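Local atomic coordinates of Abbfa_003403 (Acinetobacter baumannii, PDB entry 4ZXH), a protein that is a four-domain nonribosomal peptide synthetase that probably activates an amino acid, joins it to a peptide carried on a phosphopantetheine arm, and releases the product. Residues H211-I215 and I350-I356. Sequence-based numbering, arbitrary orientation.
Sequences HVHSI and INPLAQI. With PNS (4'-phosphopantetheine), chain B.
His211 O is gripped from the 350-356 side twice: Gln355 NE2 sends it a weak bond of 3.3 Å, bent to 127°, and a water molecule donates to it while accepting from Leu353 N, which joins the two backbones. The other end of the same amide works two residues further along, where His213 N reaches Gln355 OE1 in a second weak bond. Gln355 thus spans 211-213 with both of its polar atoms. What fixes its rotation is a stronger bond within its own loop, Gln355 NE2 to Asn351 O at 2.9 Å and 173°, in the amide plane; the bend at chi2 (87°) turns the amide back to that carbonyl. Asn351 in turn gives its ND2 to Ala354 O and, through OD1, accepts a hydrogen bond of 3.0 Å from N36 of the phosphopantetheine, so Gln355, holding the Asn351 carbonyl, is second shell to the cofactor arm in the condensation domain.

Apolar packing accompanies the amide. Ile350 CD1 sits over one face of the His211 imidazole, whose NE2 is hydrogen-bonded to Asp347 OD2. His213 ND1 accepts a hydrogen bond from Ile215 N in the ring plane, 3.0 Å, while its NE2 is hydrogen-bonded to Asp402 OD2. Ile356 CD1 comes within 3.7 Å of His213 CD2, approaching the ring obliquely.

Segment 211-215 lies in a loop after helix 197-205; the other segment is a loop that follows helix 335-342, which Leu353 packs against, and runs into strand 356-360 at Ile356, while Ile215 and Ile356 both rest on Leu267 of helix 255-271.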
ATOM      1  N   HIS A 211       9.407   1.060  -9.165  1.00 29.97           N
ATOM      2  CA  HIS A 211       8.050   0.596  -9.026  1.00 29.60           C
ATOM      3  C   HIS A 211       7.090   1.769  -8.882  1.00 32.04           C
ATOM      4  O   HIS A 211       6.006   1.761  -9.469  1.00 36.09           O
ATOM      5  CB  HIS A 211       7.977  -0.331  -7.817  1.00 27.67           C
ATOM      6  CG  HIS A 211       6.607  -0.826  -7.501  1.00 30.90           C
ATOM      7  ND1 HIS A 211       6.070  -1.950  -8.096  1.00 27.11           N
ATOM      8  CD2 HIS A 211       5.672  -0.368  -6.633  1.00 23.95           C
ATOM      9  CE1 HIS A 211       4.860  -2.160  -7.605  1.00 27.22           C
ATOM     10  NE2 HIS A 211       4.594  -1.213  -6.719  1.00 23.29           N
ATOM     11  N   VAL A 212       7.496   2.778  -8.115  1.00 35.67           N
ATOM     12  CA  VAL A 212       6.669   3.961  -7.876  1.00 25.01           C
ATOM     13  C   VAL A 212       7.573   5.183  -7.670  1.00 35.32           C
ATOM     14  O   VAL A 212       8.723   5.056  -7.228  1.00 48.38           O
ATOM     15  CB  VAL A 212       5.725   3.758  -6.655  1.00 24.56           C
ATOM     16  CG1 VAL A 212       6.505   3.447  -5.389  1.00 25.34           C
ATOM     17  CG2 VAL A 212       4.869   4.962  -6.426  1.00 42.31           C
ATOM     18  N   HIS A 213       7.068   6.363  -8.021  1.00 26.06           N
ATOM     19  CA  HIS A 213       7.814   7.604  -7.843  1.00 27.12           C
ATOM     20  C   HIS A 213       7.948   7.921  -6.369  1.00 28.07           C
ATOM     21  O   HIS A 213       7.285   7.316  -5.540  1.00 29.93           O
ATOM     22  CB  HIS A 213       7.118   8.758  -8.540  1.00 26.95           C
ATOM     23  CG  HIS A 213       5.791   9.094  -7.936  1.00 43.44           C
ATOM     24  ND1 HIS A 213       5.666   9.816  -6.766  1.00 44.67           N
ATOM     25  CD2 HIS A 213       4.533   8.779  -8.321  1.00 30.78           C
ATOM     26  CE1 HIS A 213       4.386   9.946  -6.469  1.00 34.94           C
ATOM     27  NE2 HIS A 213       3.678   9.322  -7.393  1.00 29.69           N
ATOM     28  N   SER A 214       8.767   8.909  -6.043  1.00 36.29           N
ATOM     29  CA  SER A 214       9.019   9.219  -4.644  1.00 31.93           C
ATOM     30  C   SER A 214       8.708  10.671  -4.367  1.00 34.86           C
ATOM     31  O   SER A 214       9.427  11.342  -3.629  1.00 37.84           O
ATOM     32  CB  SER A 214      10.464   8.903  -4.269  1.00 32.05           C
ATOM     33  OG  SER A 214      10.850   7.626  -4.759  1.00 44.66           O
ATOM     34  N   ILE A 215       7.641  11.162  -4.979  1.00 34.14           N
ATOM     35  CA  ILE A 215       7.148  12.484  -4.652  1.00 36.57           C
ATOM     36  C   ILE A 215       6.404  12.434  -3.325  1.00 40.91           C
ATOM     37  O   ILE A 215       5.525  11.595  -3.134  1.00 46.35           O
ATOM     38  CB  ILE A 215       6.230  13.020  -5.748  1.00 38.97           C
ATOM     39  CG1 ILE A 215       7.025  13.203  -7.038  1.00 47.50           C
ATOM     40  CG2 ILE A 215       5.616  14.353  -5.331  1.00 34.99           C
ATOM     41  CD1 ILE A 215       6.168  13.496  -8.241  1.00 48.56           C
ATOM     42  N   ILE A 350      -1.438   1.654  -7.661  1.00 20.40           N
ATOM     43  CA  ILE A 350      -0.769   2.464  -8.667  1.00 34.38           C
ATOM     44  C   ILE A 350      -1.018   1.925 -10.056  1.00 33.86           C
ATOM     45  O   ILE A 350      -1.244   0.734 -10.247  1.00 34.32           O
ATOM     46  CB  ILE A 350       0.770   2.525  -8.462  1.00 25.52           C
ATOM     47  CG1 ILE A 350       1.384   1.115  -8.545  1.00 27.86           C
ATOM     48  CG2 ILE A 350       1.110   3.203  -7.151  1.00 25.17           C
ATOM     49  CD1 ILE A 350       2.895   1.080  -8.472  1.00 22.13           C
ATOM     50  N   ASN A 351      -0.968   2.808 -11.037  1.00 35.43           N
ATOM     51  CA  ASN A 351      -0.897   2.342 -12.406  1.00 30.15           C
ATOM     52  C   ASN A 351       0.504   1.768 -12.662  1.00 27.75           C
ATOM     53  O   ASN A 351       1.501   2.369 -12.271  1.00 32.16           O
ATOM     54  CB  ASN A 351      -1.222   3.472 -13.375  1.00 23.80           C
ATOM     55  CG  ASN A 351      -1.146   3.025 -14.808  1.00 28.85           C
ATOM     56  OD1 ASN A 351      -2.072   2.393 -15.321  1.00 33.34           O
ATOM     57  ND2 ASN A 351      -0.033   3.331 -15.463  1.00 24.31           N
ATOM     58  N   PRO A 352       0.581   0.583 -13.284  1.00 25.13           N
ATOM     59  CA  PRO A 352       1.848  -0.111 -13.560  1.00 23.25           C
ATOM     60  C   PRO A 352       2.866   0.753 -14.301  1.00 28.80           C
ATOM     61  O   PRO A 352       2.443   1.505 -15.178  1.00 29.49           O
ATOM     62  CB  PRO A 352       1.417  -1.285 -14.439  1.00 22.29           C
ATOM     63  CG  PRO A 352       0.012  -1.550 -14.038  1.00 26.05           C
ATOM     64  CD  PRO A 352      -0.595  -0.218 -13.677  1.00 27.15           C
ATOM     65  N   LEU A 353       4.156   0.657 -13.951  1.00 24.98           N
ATOM     66  CA  LEU A 353       5.258   1.306 -14.701  1.00 34.20           C
ATOM     67  C   LEU A 353       5.335   2.837 -14.665  1.00 37.87           C
ATOM     68  O   LEU A 353       6.430   3.400 -14.565  1.00 40.13           O
ATOM     69  CB  LEU A 353       5.221   0.893 -16.172  1.00 32.22           C
ATOM     70  CG  LEU A 353       5.491  -0.580 -16.423  1.00 38.81           C
ATOM     71  CD1 LEU A 353       5.628  -0.803 -17.919  1.00 43.54           C
ATOM     72  CD2 LEU A 353       6.740  -1.056 -15.660  1.00 30.99           C
ATOM     73  N   ALA A 354       4.194   3.509 -14.778  1.00 34.91           N
ATOM     74  CA  ALA A 354       4.166   4.973 -14.747  1.00 35.87           C
ATOM     75  C   ALA A 354       2.961   5.504 -13.977  1.00 37.35           C
ATOM     76  O   ALA A 354       1.834   5.021 -14.154  1.00 37.47           O
ATOM     77  CB  ALA A 354       4.157   5.531 -16.162  1.00 23.78           C
ATOM     78  N   GLN A 355       3.192   6.508 -13.142  1.00 22.97           N
ATOM     79  CA  GLN A 355       2.107   7.126 -12.395  1.00 22.45           C
ATOM     80  C   GLN A 355       2.013   8.628 -12.657  1.00 26.66           C
ATOM     81  O   GLN A 355       1.220   9.324 -12.034  1.00 26.88           O
ATOM     82  CB  GLN A 355       2.285   6.875 -10.906  1.00 22.54           C
ATOM     83  CG  GLN A 355       2.352   5.398 -10.535  1.00 32.89           C
ATOM     84  CD  GLN A 355       3.749   4.820 -10.619  1.00 30.23           C
ATOM     85  OE1 GLN A 355       4.728   5.455 -10.207  1.00 32.10           O
ATOM     86  NE2 GLN A 355       3.853   3.610 -11.164  1.00 28.39           N
ATOM     87  N   ILE A 356       2.857   9.110 -13.562  1.00 23.61           N
ATOM     88  CA  ILE A 356       2.930  10.510 -13.930  1.00 28.01           C
ATOM     89  C   ILE A 356       2.737  10.581 -15.430  1.00 31.49           C
ATOM     90  O   ILE A 356       3.308   9.766 -16.159  1.00 37.47           O
ATOM     91  CB  ILE A 356       4.295  11.156 -13.568  1.00 32.89           C
ATOM     92  CG1 ILE A 356       4.746  10.759 -12.165  1.00 35.41           C
ATOM     93  CG2 ILE A 356       4.243  12.686 -13.737  1.00 26.31           C
ATOM     94  CD1 ILE A 356       3.806  11.184 -11.096  1.00 46.35           C
TER
HETATM   95  O23 PNS B1401      -1.873  -5.321 -14.909  1.00 28.78           O
HETATM   96  P24 PNS B1401      -2.237  -5.814 -16.285  1.00 28.70           P
HETATM   97  O25 PNS B1401      -1.359  -6.852 -16.930  1.00 28.18           O
HETATM   98  O27 PNS B1401      -2.218  -4.499 -17.220  1.00 38.06           O
HETATM   99  C28 PNS B1401      -3.000  -3.359 -16.881  1.00 36.72           C
HETATM  100  C29 PNS B1401      -2.835  -2.311 -17.967  1.00 39.68           C
HETATM  101  C30 PNS B1401      -3.271  -2.989 -19.267  1.00 38.81           C
HETATM  102  C31 PNS B1401      -1.368  -1.885 -18.040  1.00 37.31           C
HETATM  103  C32 PNS B1401      -3.690  -1.082 -17.625  1.00 36.28           C
HETATM  104  O33 PNS B1401      -3.472  -0.782 -16.236  1.00 31.14           O
HETATM  105  C34 PNS B1401      -3.338   0.090 -18.522  1.00 36.04           C
HETATM  106  O35 PNS B1401      -3.484   0.046 -19.743  1.00 32.67           O
HETATM  107  N36 PNS B1401      -2.870   1.195 -17.959  1.00 29.27           N
HETATM  108  C37 PNS B1401      -2.503   2.368 -18.734  1.00 25.61           C
HETATM  109  C38 PNS B1401      -3.370   3.530 -18.252  1.00 31.38           C
HETATM  110  C39 PNS B1401      -3.647   4.458 -19.396  0.50 37.97           C
HETATM  111  O40 PNS B1401      -3.834   4.023 -20.523  0.50 45.27           O
HETATM  112  N41 PNS B1401      -3.662   5.739 -19.057  0.50 35.69           N
HETATM  113  C42 PNS B1401      -3.902   6.881 -19.907  0.50 33.92           C
HETATM  114  C43 PNS B1401      -3.451   8.023 -19.019  0.50 32.12           C
HETATM  115  S44 PNS B1401      -1.767   8.441 -19.489  0.50 61.73           S
HETATM  116  O   HOH W   1       5.229  -0.209 -11.274  1.00 33.40           O